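Local atomic coordinates of ascorbate-specific PTS system EIIA component (PDB entry 2OQT), a protein that probably serves as the phosphoryl-carrying IIA component of a phosphoenolpyruvate-dependent sugar phosphotransferase system for ascorbate uptake. Residues 121-126 with 131-136; 2-7 with 100-105; 31-36 with 82-87; 18-21 with 25-28. All coordinates share one frame; numbering follows the deposited sequence. Where two conformers were deposited one is given.

Contact 1 of 4, residues 121-126 with 131-136; sequences VALFEL and ERLVAC
Leu-133 packs against Phe-124, with one methyl, CD2, doing most of the touching. It lies 3.8 Å from Phe-124 CE1 and 4.2 Å from Phe-124 CD1. The two side chains cross at about a right angle. In Phe-124, CG stands anti to the carbonyl carbon (chi1 -66°), which brings CE1 and CD1 to the methyl, at a slant to the ring. Leu-123 CD2 sits 4.2 Å above one face of this ring, near its rim, and 4.4 Å from Leu-133 CD2. In Leu-133, chi2 is 1°, which eclipses CD1 with CA, an unusual and probably strained shape. At the outer end of the contact, Arg-132 runs across Leu-126 after bends at chi2 and chi3. Its NH2 lies 3.6 Å from Leu-126 CB and 3.6 Å from Leu-126 CD1. Arg-132 NE donates to the carbonyl of Asp-127 in the linking turn, and NH1 has a long, weak ion pair with Glu-148. No hydrogen bond runs between the two segments. The chemistry is an apolar core with an arginine along its border. NE and NH2 of that arginine are both held by hydrogen bonds at the turn, and NH2 also lies against Leu-126 carbons.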
loop_
_atom_site.group_PDB
_atom_site.type_symbol
_atom_site.label_atom_id
_atom_site.label_comp_id
_atom_site.label_asym_id
_atom_site.label_seq_id
_atom_site.Cartn_x
_atom_site.Cartn_y
_atom_site.Cartn_z
ATOM N N VAL A 121 0.757 -1.227 -10.483
ATOM C CA VAL A 121 1.196 -2.258 -11.413
ATOM C C VAL A 121 2.574 -1.949 -11.984
ATOM O O VAL A 121 3.418 -2.830 -12.025
ATOM C CB VAL A 121 0.176 -2.463 -12.543
ATOM C CG1 VAL A 121 0.767 -3.304 -13.654
ATOM C CG2 VAL A 121 -1.072 -3.155 -12.000
ATOM N N ALA A 122 2.778 -0.690 -12.387
ATOM C CA ALA A 122 3.996 -0.200 -13.023
ATOM C C ALA A 122 5.210 -0.285 -12.116
ATOM O O ALA A 122 6.297 -0.690 -12.557
ATOM C CB ALA A 122 3.797 1.215 -13.514
ATOM N N LEU A 123 5.032 0.080 -10.848
ATOM C CA LEU A 123 6.125 0.010 -9.859
ATOM C C LEU A 123 6.591 -1.416 -9.664
ATOM O O LEU A 123 7.789 -1.685 -9.505
ATOM C CB LEU A 123 5.687 0.586 -8.512
ATOM C CG LEU A 123 6.713 0.568 -7.372
ATOM C CD1 LEU A 123 7.870 1.537 -7.606
ATOM C CD2 LEU A 123 6.026 0.889 -6.052
ATOM N N PHE A 124 5.639 -2.334 -9.669
ATOM C CA PHE A 124 5.970 -3.712 -9.354
ATOM C C PHE A 124 6.389 -4.492 -10.588
ATOM O O PHE A 124 7.010 -5.547 -10.455
ATOM C CB PHE A 124 4.834 -4.390 -8.590
ATOM C CG PHE A 124 4.611 -3.801 -7.214
ATOM C CD1 PHE A 124 5.499 -4.077 -6.173
ATOM C CD2 PHE A 124 3.527 -2.948 -6.970
ATOM C CE1 PHE A 124 5.304 -3.527 -4.912
ATOM C CE2 PHE A 124 3.320 -2.392 -5.711
ATOM C CZ PHE A 124 4.204 -2.674 -4.681
ATOM N N GLU A 125 6.071 -3.948 -11.768
ATOM C CA GLU A 125 6.523 -4.475 -13.050
ATOM C C GLU A 125 7.982 -4.100 -13.369
ATOM O O GLU A 125 8.483 -4.388 -14.463
ATOM C CB GLU A 125 5.600 -3.981 -14.164
ATOM C CG GLU A 125 4.258 -4.717 -14.226
ATOM C CD GLU A 125 3.554 -4.596 -15.588
ATOM O OE1 GLU A 125 4.003 -3.765 -16.430
ATOM O OE2 GLU A 125 2.550 -5.333 -15.807
ATOM N N LEU A 126 8.651 -3.442 -12.420
ATOM C CA LEU A 126 10.072 -3.165 -12.542
ATOM C C LEU A 126 10.913 -4.368 -12.122
ATOM O O LEU A 126 10.700 -4.958 -11.047
ATOM C CB LEU A 126 10.494 -1.990 -11.672
ATOM C CG LEU A 126 10.147 -0.532 -11.914
ATOM C CD1 LEU A 126 10.859 0.241 -10.820
ATOM C CD2 LEU A 126 10.546 -0.027 -13.298
ATOM N N GLU A 131 12.228 -6.940 -3.673
ATOM C CA GLU A 131 13.523 -7.073 -3.015
ATOM C C GLU A 131 14.287 -5.760 -3.113
ATOM O O GLU A 131 14.827 -5.287 -2.121
ATOM C CB GLU A 131 14.308 -8.208 -3.669
ATOM C CG GLU A 131 13.408 -9.216 -4.401
ATOM C CD GLU A 131 12.790 -8.602 -5.664
ATOM O OE1 GLU A 131 13.146 -7.431 -5.965
ATOM O OE2 GLU A 131 11.965 -9.269 -6.342
ATOM N N ARG A 132 14.322 -5.148 -4.293
ATOM C CA ARG A 132 14.831 -3.791 -4.388
ATOM C C ARG A 132 14.171 -2.869 -3.341
ATOM O O ARG A 132 14.864 -2.109 -2.644
ATOM C CB ARG A 132 14.589 -3.235 -5.782
ATOM C CG ARG A 132 15.691 -3.509 -6.789
ATOM C CD ARG A 132 15.791 -2.332 -7.742
ATOM N NE ARG A 132 14.969 -2.469 -8.949
ATOM C CZ ARG A 132 14.698 -1.461 -9.783
ATOM N NH1 ARG A 132 15.162 -0.235 -9.536
ATOM N NH2 ARG A 132 13.957 -1.679 -10.870
ATOM N N LEU A 133 12.838 -2.952 -3.240
ATOM C CA LEU A 133 12.020 -2.152 -2.330
ATOM C C LEU A 133 12.334 -2.486 -0.881
ATOM O O LEU A 133 12.409 -1.595 -0.031
ATOM C CB LEU A 133 10.518 -2.383 -2.621
ATOM C CG LEU A 133 9.505 -1.425 -3.286
ATOM C CD1 LEU A 133 10.033 -0.078 -3.745
ATOM C CD2 LEU A 133 8.740 -2.106 -4.409
ATOM N N VAL A 134 12.527 -3.777 -0.607
ATOM C CA VAL A 134 12.862 -4.252 0.761
ATOM C C VAL A 134 14.241 -3.762 1.228
ATOM O O VAL A 134 14.417 -3.425 2.395
ATOM C CB VAL A 134 12.646 -5.807 0.927
ATOM C CG1 VAL A 134 13.451 -6.392 2.085
ATOM C CG2 VAL A 134 11.183 -6.112 1.150
ATOM N N ALA A 135 15.182 -3.674 0.289
ATOM C CA ALA A 135 16.558 -3.208 0.531
ATOM C C ALA A 135 16.747 -1.676 0.455
ATOM O O ALA A 135 17.872 -1.161 0.633
ATOM C CB ALA A 135 17.496 -3.892 -0.446
ATOM N N CYS A 136 15.661 -0.960 0.158
ATOM C CA CYS A 136 15.638 0.501 0.219
ATOM C C CYS A 136 15.968 1.010 1.623
ATOM O O CYS A 136 15.430 0.541 2.621
ATOM C CB CYS A 136 14.282 1.039 -0.230
ATOM S SG CYS A 136 14.196 1.475 -1.976
#

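Contact 2 of 4, residues 2-7 with 100-105; sequences MNLKQA and VLLTLA
Leu-4 and Leu-102 reach toward each other, tip to tip. Leu-4 starts at the first turn of helix 4-10 with its CB directed at the strand segment, though still 6.1 Å from Leu-102 CD2. CG is set anti to the backbone N (chi1 171°), which carries the branch closer, to 5.1 Å from the same methyl. The fork then splits. CD1 makes the real contact, 3.9 Å from Leu-102 CD2. CD2 is more distant, 4.5 Å from Leu-102 CD1. Phe-81 and Val-146 also touch the Leu-4 side chain, while Leu-102 leans on Phe-81 and on Ile-120 of helix 111-124. The contact places the N-terminal helix against one face of the mixed beta sheet of this alpha/beta fold, at strand 97-105. Asn-3 is the N-cap of that helix: its OD1 accepts a weak bond from Gln-6 N at 3.2 Å. The start of the helix is held further by Gln-119, whose side-chain amide accepts from Leu-4 N and donates to the carbonyl of Met-2. Met-2, a selenomethionine, makes a looser second touch. Its chain bends at chi3 (-69°), and the terminal CE comes to 4.2 Å from Ala-105 O. The SE side chain also rests on Ile-111 and Asn-79.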
loop_
_atom_site.group_PDB
_atom_site.type_symbol
_atom_site.label_atom_id
_atom_site.label_comp_id
_atom_site.label_asym_id
_atom_site.label_seq_id
_atom_site.Cartn_x
_atom_site.Cartn_y
_atom_site.Cartn_z
HETATM N N MSE A 2 -4.835 11.513 -8.914
HETATM C CA MSE A 2 -3.639 11.160 -8.116
HETATM C C MSE A 2 -2.358 10.649 -8.742
HETATM O O MSE A 2 -2.375 9.730 -9.544
HETATM C CB MSE A 2 -4.055 10.118 -7.102
HETATM C CG MSE A 2 -4.619 10.678 -5.855
HETATM SE SE MSE A 2 -4.398 9.265 -4.555
HETATM C CE MSE A 2 -5.750 7.967 -5.342
ATOM N N ASN A 3 -1.239 11.214 -8.300
ATOM C CA ASN A 3 0.077 10.739 -8.689
ATOM C C ASN A 3 0.647 10.021 -7.492
ATOM O O ASN A 3 0.621 10.555 -6.393
ATOM C CB ASN A 3 0.974 11.918 -9.124
ATOM C CG ASN A 3 2.474 11.558 -9.177
ATOM O OD1 ASN A 3 2.918 10.528 -8.654
ATOM N ND2 ASN A 3 3.261 12.427 -9.805
ATOM N N LEU A 4 1.165 8.816 -7.692
ATOM C CA LEU A 4 1.699 8.023 -6.587
ATOM C C LEU A 4 2.883 8.645 -5.865
ATOM O O LEU A 4 2.848 8.749 -4.646
ATOM C CB LEU A 4 2.021 6.606 -7.043
ATOM C CG LEU A 4 2.776 5.708 -6.065
ATOM C CD1 LEU A 4 1.933 5.396 -4.835
ATOM C CD2 LEU A 4 3.225 4.439 -6.776
ATOM N N LYS A 5 3.916 9.056 -6.599
ATOM C CA LYS A 5 5.048 9.801 -6.037
ATOM C C LYS A 5 4.600 11.001 -5.228
ATOM O O LYS A 5 4.994 11.176 -4.079
ATOM C CB LYS A 5 5.991 10.290 -7.150
ATOM C CG LYS A 5 7.492 10.075 -6.862
ATOM C CD LYS A 5 8.163 11.319 -6.272
ATOM C CE LYS A 5 8.752 12.224 -7.365
ATOM N NZ LYS A 5 9.876 11.542 -8.097
ATOM N N GLN A 6 3.757 11.830 -5.817
ATOM C CA GLN A 6 3.368 13.045 -5.155
ATOM C C GLN A 6 2.593 12.730 -3.913
ATOM O O GLN A 6 2.845 13.325 -2.868
ATOM C CB GLN A 6 2.550 13.951 -6.080
ATOM C CG GLN A 6 2.288 15.349 -5.493
ATOM C CD GLN A 6 3.592 16.056 -5.025
ATOM O OE1 GLN A 6 4.643 16.011 -5.711
ATOM N NE2 GLN A 6 3.527 16.679 -3.846
ATOM N N ALA A 7 1.633 11.810 -4.044
ATOM C CA ALA A 7 0.750 11.376 -2.933
ATOM C C ALA A 7 1.557 10.922 -1.717
ATOM O O ALA A 7 1.178 11.148 -0.564
ATOM C CB ALA A 7 -0.179 10.247 -3.402
ATOM N N VAL A 100 5.611 -6.259 0.831
ATOM C CA VAL A 100 5.335 -4.855 0.564
ATOM C C VAL A 100 3.845 -4.522 0.453
ATOM O O VAL A 100 3.132 -5.028 -0.402
ATOM C CB VAL A 100 6.112 -4.372 -0.684
ATOM C CG1 VAL A 100 5.898 -2.862 -0.927
ATOM C CG2 VAL A 100 7.616 -4.714 -0.532
ATOM N N LEU A 101 3.398 -3.626 1.321
ATOM C CA LEU A 101 2.010 -3.121 1.314
ATOM C C LEU A 101 1.924 -1.669 0.851
ATOM O O LEU A 101 2.462 -0.736 1.505
ATOM C CB LEU A 101 1.384 -3.274 2.697
ATOM C CG LEU A 101 1.319 -4.750 3.154
ATOM C CD1 LEU A 101 2.594 -5.177 3.904
ATOM C CD2 LEU A 101 0.055 -5.026 3.975
ATOM N N LEU A 102 1.266 -1.514 -0.301
ATOM C CA LEU A 102 0.835 -0.226 -0.821
ATOM C C LEU A 102 -0.664 0.044 -0.606
ATOM O O LEU A 102 -1.492 -0.176 -1.481
ATOM C CB LEU A 102 1.157 -0.126 -2.307
ATOM C CG LEU A 102 1.704 1.242 -2.692
ATOM C CD1 LEU A 102 2.682 1.098 -3.842
ATOM C CD2 LEU A 102 0.599 2.194 -3.029
ATOM N N THR A 103 -0.991 0.524 0.578
ATOM C CA THR A 103 -2.284 1.108 0.882
ATOM C C THR A 103 -2.769 2.203 -0.036
ATOM O O THR A 103 -2.048 3.141 -0.374
ATOM C CB THR A 103 -2.222 1.647 2.273
ATOM O OG1 THR A 103 -1.670 0.589 3.039
ATOM C CG2 THR A 103 -3.611 2.018 2.798
ATOM N N LEU A 104 -4.038 2.096 -0.352
ATOM C CA LEU A 104 -4.685 3.006 -1.253
ATOM C C LEU A 104 -5.934 3.526 -0.590
ATOM O O LEU A 104 -6.714 2.733 -0.107
ATOM C CB LEU A 104 -5.093 2.194 -2.473
ATOM C CG LEU A 104 -5.941 2.777 -3.579
ATOM C CD1 LEU A 104 -6.268 1.602 -4.471
ATOM C CD2 LEU A 104 -7.186 3.317 -3.078
ATOM N N ALA A 105 -6.138 4.837 -0.545
ATOM C CA ALA A 105 -7.420 5.372 -0.044
ATOM C C ALA A 105 -8.059 6.337 -1.012
ATOM O O ALA A 105 -7.395 7.225 -1.600
ATOM C CB ALA A 105 -7.275 6.015 1.358
#

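Contact 3 of 4, residues 31-36 with 82-87; sequences VQPLID and ALITLT
Ile-84 turns CG1 between the backbone N and the carbonyl carbon (chi1 79°), which leaves CG2 anti to the carbonyl carbon. CG2 is the branch that meets Pro-33: it lies 4.1 Å from Pro-33 CG, and the two side chains cross at about a right angle. Leu-34 has a chi1 of -107°, away from the usual staggered values, and this swings its fork round to Ala-82. Both methyls reach the same target from one side. Leu-34 CD1 lies 3.4 Å from Ala-82 CB, which is tight, and Leu-34 CD2 lies 3.8 Å from it. Pro-33 closes on the same methyl from its own position, with CB 4.3 Å from Ala-82 CB. The small Ala-82 side chain is therefore gripped by two residues that follow each other in the helix. Pro-33 has no N-H to give, and the helix is kinked here. Across the kink, Gln-32 O accepts from both Ile-35 N, at 2.7 Å, and Asp-36 N, at 2.8 Å. No hydrogen bond joins the two segments, so apolar packing alone carries the contact. Around it, Leu-34 also touches Thr-103 and Val-40, and Ile-84 also touches Leu-29 and Ala-30 of helix 23-36. Ala-82 and Ile-84 point toward the helix, whereas Leu-83 between them points away and touches Val-100 and Leu-102. This alternation is that of a strand in a layered alpha/beta sandwich, where the sheet has helices packed on both faces.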
loop_
_atom_site.group_PDB
_atom_site.type_symbol
_atom_site.label_atom_id
_atom_site.label_comp_id
_atom_site.label_asym_id
_atom_site.label_seq_id
_atom_site.Cartn_x
_atom_site.Cartn_y
_atom_site.Cartn_z
ATOM N N VAL A 31 -1.702 1.106 7.155
ATOM C CA VAL A 31 -2.695 2.180 7.152
ATOM C C VAL A 31 -2.253 3.317 8.089
ATOM O O VAL A 31 -2.626 4.464 7.912
ATOM C CB VAL A 31 -4.102 1.657 7.597
ATOM C CG1 VAL A 31 -5.141 2.773 7.537
ATOM C CG2 VAL A 31 -4.581 0.486 6.727
ATOM N N GLN A 32 -1.467 2.983 9.108
ATOM C CA GLN A 32 -1.018 3.960 10.092
ATOM C C GLN A 32 -0.498 5.241 9.450
ATOM O O GLN A 32 -1.019 6.316 9.719
ATOM C CB GLN A 32 0.017 3.329 11.027
ATOM C CG GLN A 32 0.428 4.212 12.179
ATOM C CD GLN A 32 -0.757 4.886 12.808
ATOM O OE1 GLN A 32 -1.639 4.223 13.368
ATOM N NE2 GLN A 32 -0.808 6.225 12.697
ATOM N N PRO A 33 0.478 5.149 8.546
ATOM C CA PRO A 33 1.032 6.408 7.995
ATOM C C PRO A 33 -0.011 7.357 7.379
ATOM O O PRO A 33 0.332 8.503 7.021
ATOM C CB PRO A 33 1.986 5.925 6.900
ATOM C CG PRO A 33 2.360 4.575 7.292
ATOM C CD PRO A 33 1.121 3.971 7.944
ATOM N N LEU A 34 -1.257 6.884 7.249
ATOM C CA LEU A 34 -2.322 7.639 6.591
ATOM C C LEU A 34 -3.262 8.207 7.605
ATOM O O LEU A 34 -4.090 9.077 7.327
ATOM C CB LEU A 34 -3.081 6.727 5.665
ATOM C CG LEU A 34 -2.809 6.952 4.188
ATOM C CD1 LEU A 34 -1.397 7.391 3.909
ATOM C CD2 LEU A 34 -3.264 5.750 3.358
ATOM N N ILE A 35 -3.178 7.624 8.781
ATOM C CA ILE A 35 -3.802 8.175 9.951
ATOM C C ILE A 35 -2.855 9.248 10.492
ATOM O O ILE A 35 -3.279 10.328 10.721
ATOM C CB ILE A 35 -4.102 7.075 10.984
ATOM C CG1 ILE A 35 -5.262 6.225 10.447
ATOM C CG2 ILE A 35 -4.458 7.741 12.335
ATOM C CD1 ILE A 35 -5.310 4.778 10.929
ATOM N N ASP A 36 -1.562 8.945 10.620
ATOM C CA ASP A 36 -0.531 9.979 10.824
ATOM C C ASP A 36 -0.711 11.265 9.997
ATOM O O ASP A 36 -0.510 12.352 10.523
ATOM C CB ASP A 36 0.897 9.433 10.609
ATOM C CG ASP A 36 1.301 8.341 11.653
ATOM O OD1 ASP A 36 0.760 8.323 12.804
ATOM O OD2 ASP A 36 2.171 7.501 11.305
ATOM N N ALA A 82 -0.039 5.132 0.795
ATOM C CA ALA A 82 0.990 4.872 1.766
ATOM C C ALA A 82 1.856 3.735 1.210
ATOM O O ALA A 82 1.442 3.063 0.263
ATOM C CB ALA A 82 0.377 4.547 3.135
ATOM N N LEU A 83 3.071 3.556 1.746
ATOM C CA LEU A 83 3.991 2.478 1.298
ATOM C C LEU A 83 4.886 1.999 2.408
ATOM O O LEU A 83 5.741 2.743 2.925
ATOM C CB LEU A 83 4.828 2.886 0.088
ATOM C CG LEU A 83 5.931 2.005 -0.532
ATOM C CD1 LEU A 83 5.806 0.577 -0.218
ATOM C CD2 LEU A 83 5.924 2.145 -2.059
ATOM N N ILE A 84 4.699 0.740 2.768
ATOM C CA ILE A 84 5.484 0.152 3.834
ATOM C C ILE A 84 6.199 -1.123 3.366
ATOM O O ILE A 84 5.870 -1.721 2.339
ATOM C CB ILE A 84 4.693 -0.007 5.184
ATOM C CG1 ILE A 84 3.760 -1.226 5.153
ATOM C CG2 ILE A 84 3.935 1.264 5.509
ATOM C CD1 ILE A 84 3.616 -1.956 6.490
ATOM N N THR A 85 7.206 -1.499 4.128
ATOM C CA THR A 85 8.184 -2.480 3.708
ATOM C C THR A 85 8.386 -3.292 4.953
ATOM O O THR A 85 8.492 -2.740 6.039
ATOM C CB THR A 85 9.473 -1.738 3.157
ATOM O OG1 THR A 85 9.541 -1.878 1.721
ATOM C CG2 THR A 85 10.783 -2.187 3.831
ATOM N N LEU A 86 8.330 -4.605 4.802
ATOM C CA LEU A 86 8.451 -5.515 5.909
ATOM C C LEU A 86 9.782 -6.198 5.838
ATOM O O LEU A 86 10.236 -6.592 4.765
ATOM C CB LEU A 86 7.364 -6.580 5.875
ATOM C CG LEU A 86 5.958 -6.092 6.222
ATOM C CD1 LEU A 86 4.908 -7.228 6.087
ATOM C CD2 LEU A 86 5.890 -5.421 7.599
ATOM N N THR A 87 10.392 -6.292 7.008
ATOM C CA THR A 87 11.511 -7.153 7.314
ATOM C C THR A 87 11.303 -8.608 6.858
ATOM O O THR A 87 12.103 -9.166 6.064
ATOM C CB THR A 87 11.696 -7.108 8.847
ATOM O OG1 THR A 87 12.635 -6.070 9.175
ATOM C CG2 THR A 87 12.113 -8.462 9.418
#

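Contact 4 of 4, residues 18-21 with 25-28; sequences LSAD and EAVR
The carboxylates of Asp-21 and Glu-25 are the flat groups here, and they do not stack: their planes stand 73° apart. Asp-21 OD1 lies 4.0 Å from Glu-25 OE1, so like charges are close. Glu-25 OE1 is nearer to carbon, at 3.4 Å from Asp-21 CB. The Glu-25 chain bends at chi2 (99°), which folds its carboxylate back over the Asp-21 backbone, with OE1 3.7 Å from Asp-21 N. Beneath these acids lies a small apolar patch. Ala-20 CB rests 3.4 Å from Glu-25 CB and 3.9 Å from Ala-26 CB. It also lies 3.6 Å from Ala-26 N. Thr-22 OG1, just before helix 23-36, accepts from Glu-25 N. Glu-25 OE2 in turn has a hydrogen bond to a residue adjoining the segments, consistent with a capping box at the helix start. Ala-26 also touches Leu-86 of strand 80-86, which places this turn beside the sheet. The chemistry is divided: alanine methyls pack the approach to the helix, while two acids meet at its outer side. Their nearness would tend to raise the pKa of one or both, and the start of a helix dipole would partly offset that.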
loop_
_atom_site.group_PDB
_atom_site.type_symbol
_atom_site.label_atom_id
_atom_site.label_comp_id
_atom_site.label_asym_id
_atom_site.label_seq_id
_atom_site.Cartn_x
_atom_site.Cartn_y
_atom_site.Cartn_z
ATOM N N LEU A 18 9.510 -2.392 8.655
ATOM C CA LEU A 18 8.719 -2.617 9.858
ATOM C C LEU A 18 8.564 -4.131 10.068
ATOM O O LEU A 18 8.985 -4.912 9.224
ATOM C CB LEU A 18 7.364 -1.912 9.762
ATOM C CG LEU A 18 7.281 -0.460 9.322
ATOM C CD1 LEU A 18 5.835 -0.191 8.968
ATOM C CD2 LEU A 18 7.760 0.515 10.377
ATOM N N SER A 19 7.966 -4.542 11.180
ATOM C CA SER A 19 7.846 -5.967 11.504
ATOM C C SER A 19 6.409 -6.319 11.892
ATOM O O SER A 19 5.802 -5.635 12.723
ATOM C CB SER A 19 8.799 -6.373 12.666
ATOM O OG SER A 19 9.949 -5.531 12.813
ATOM N N ALA A 20 5.862 -7.384 11.318
ATOM C CA ALA A 20 4.515 -7.793 11.698
ATOM C C ALA A 20 4.423 -9.314 11.745
ATOM O O ALA A 20 5.135 -9.980 11.019
ATOM C CB ALA A 20 3.482 -7.188 10.718
ATOM N N ASP A 21 3.559 -9.859 12.609
ATOM C CA ASP A 21 3.464 -11.324 12.815
ATOM C C ASP A 21 2.250 -11.915 12.131
ATOM O O ASP A 21 2.231 -13.107 11.757
ATOM C CB ASP A 21 3.362 -11.666 14.310
ATOM C CG ASP A 21 4.694 -11.550 15.041
ATOM O OD1 ASP A 21 4.655 -11.246 16.260
ATOM O OD2 ASP A 21 5.766 -11.759 14.400
ATOM N N GLU A 25 -1.638 -7.400 11.673
ATOM C CA GLU A 25 -0.543 -6.491 12.132
ATOM C C GLU A 25 -0.031 -5.641 10.985
ATOM O O GLU A 25 0.195 -4.446 11.127
ATOM C CB GLU A 25 0.664 -7.282 12.693
ATOM C CG GLU A 25 0.921 -7.246 14.219
ATOM C CD GLU A 25 0.399 -8.501 15.010
ATOM O OE1 GLU A 25 1.241 -9.333 15.461
ATOM O OE2 GLU A 25 -0.844 -8.644 15.202
ATOM N N ALA A 26 0.126 -6.274 9.828
ATOM C CA ALA A 26 0.760 -5.636 8.660
ATOM C C ALA A 26 -0.155 -4.605 8.010
ATOM O O ALA A 26 0.272 -3.553 7.526
ATOM C CB ALA A 26 1.151 -6.672 7.667
ATOM N N VAL A 27 -1.436 -4.922 8.019
ATOM C CA VAL A 27 -2.427 -4.005 7.522
ATOM C C VAL A 27 -2.503 -2.784 8.445
ATOM O O VAL A 27 -2.509 -1.664 7.959
ATOM C CB VAL A 27 -3.761 -4.748 7.303
ATOM C CG1 VAL A 27 -4.927 -3.816 7.233
ATOM C CG2 VAL A 27 -3.650 -5.523 6.050
ATOM N N ARG A 28 -2.571 -2.993 9.750
ATOM C CA ARG A 28 -2.547 -1.888 10.697
ATOM C C ARG A 28 -1.367 -0.965 10.400
ATOM O O ARG A 28 -1.524 0.250 10.287
ATOM C CB ARG A 28 -2.463 -2.435 12.120
ATOM C CG ARG A 28 -2.342 -1.399 13.220
ATOM C CD ARG A 28 -2.420 -2.086 14.581
ATOM N NE ARG A 28 -3.805 -2.212 15.050
ATOM C CZ ARG A 28 -4.279 -3.254 15.736
ATOM N NH1 ARG A 28 -3.478 -4.286 16.026
ATOM N NH2 ARG A 28 -5.557 -3.273 16.110
#

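Contacts 2 and 3 meet in the sheet, with centres about 10 Å apart. Strands 97-105 and 80-86 pair there, and Leu-101 O lies 3.0 Å from Ile-84 N, probably a hydrogen bond. Contacts 3 and 4 share helix 23-36, and Leu-18 N lies 2.8 Å from Thr-85 O. Contact 1 lies beside contact 2: Phe-124 CE2 is 4.0 Å from Leu-102 CD1, so Leu-102 packs against both the N-terminal helix and helix 111-124. Contacts 1 and 4 do not touch, and their nearest atoms are about 8 Å apart. No ligand lies in these contacts. Enzymes IIA of this family carry phosphate on a histidine, and none of the eight segments contains one.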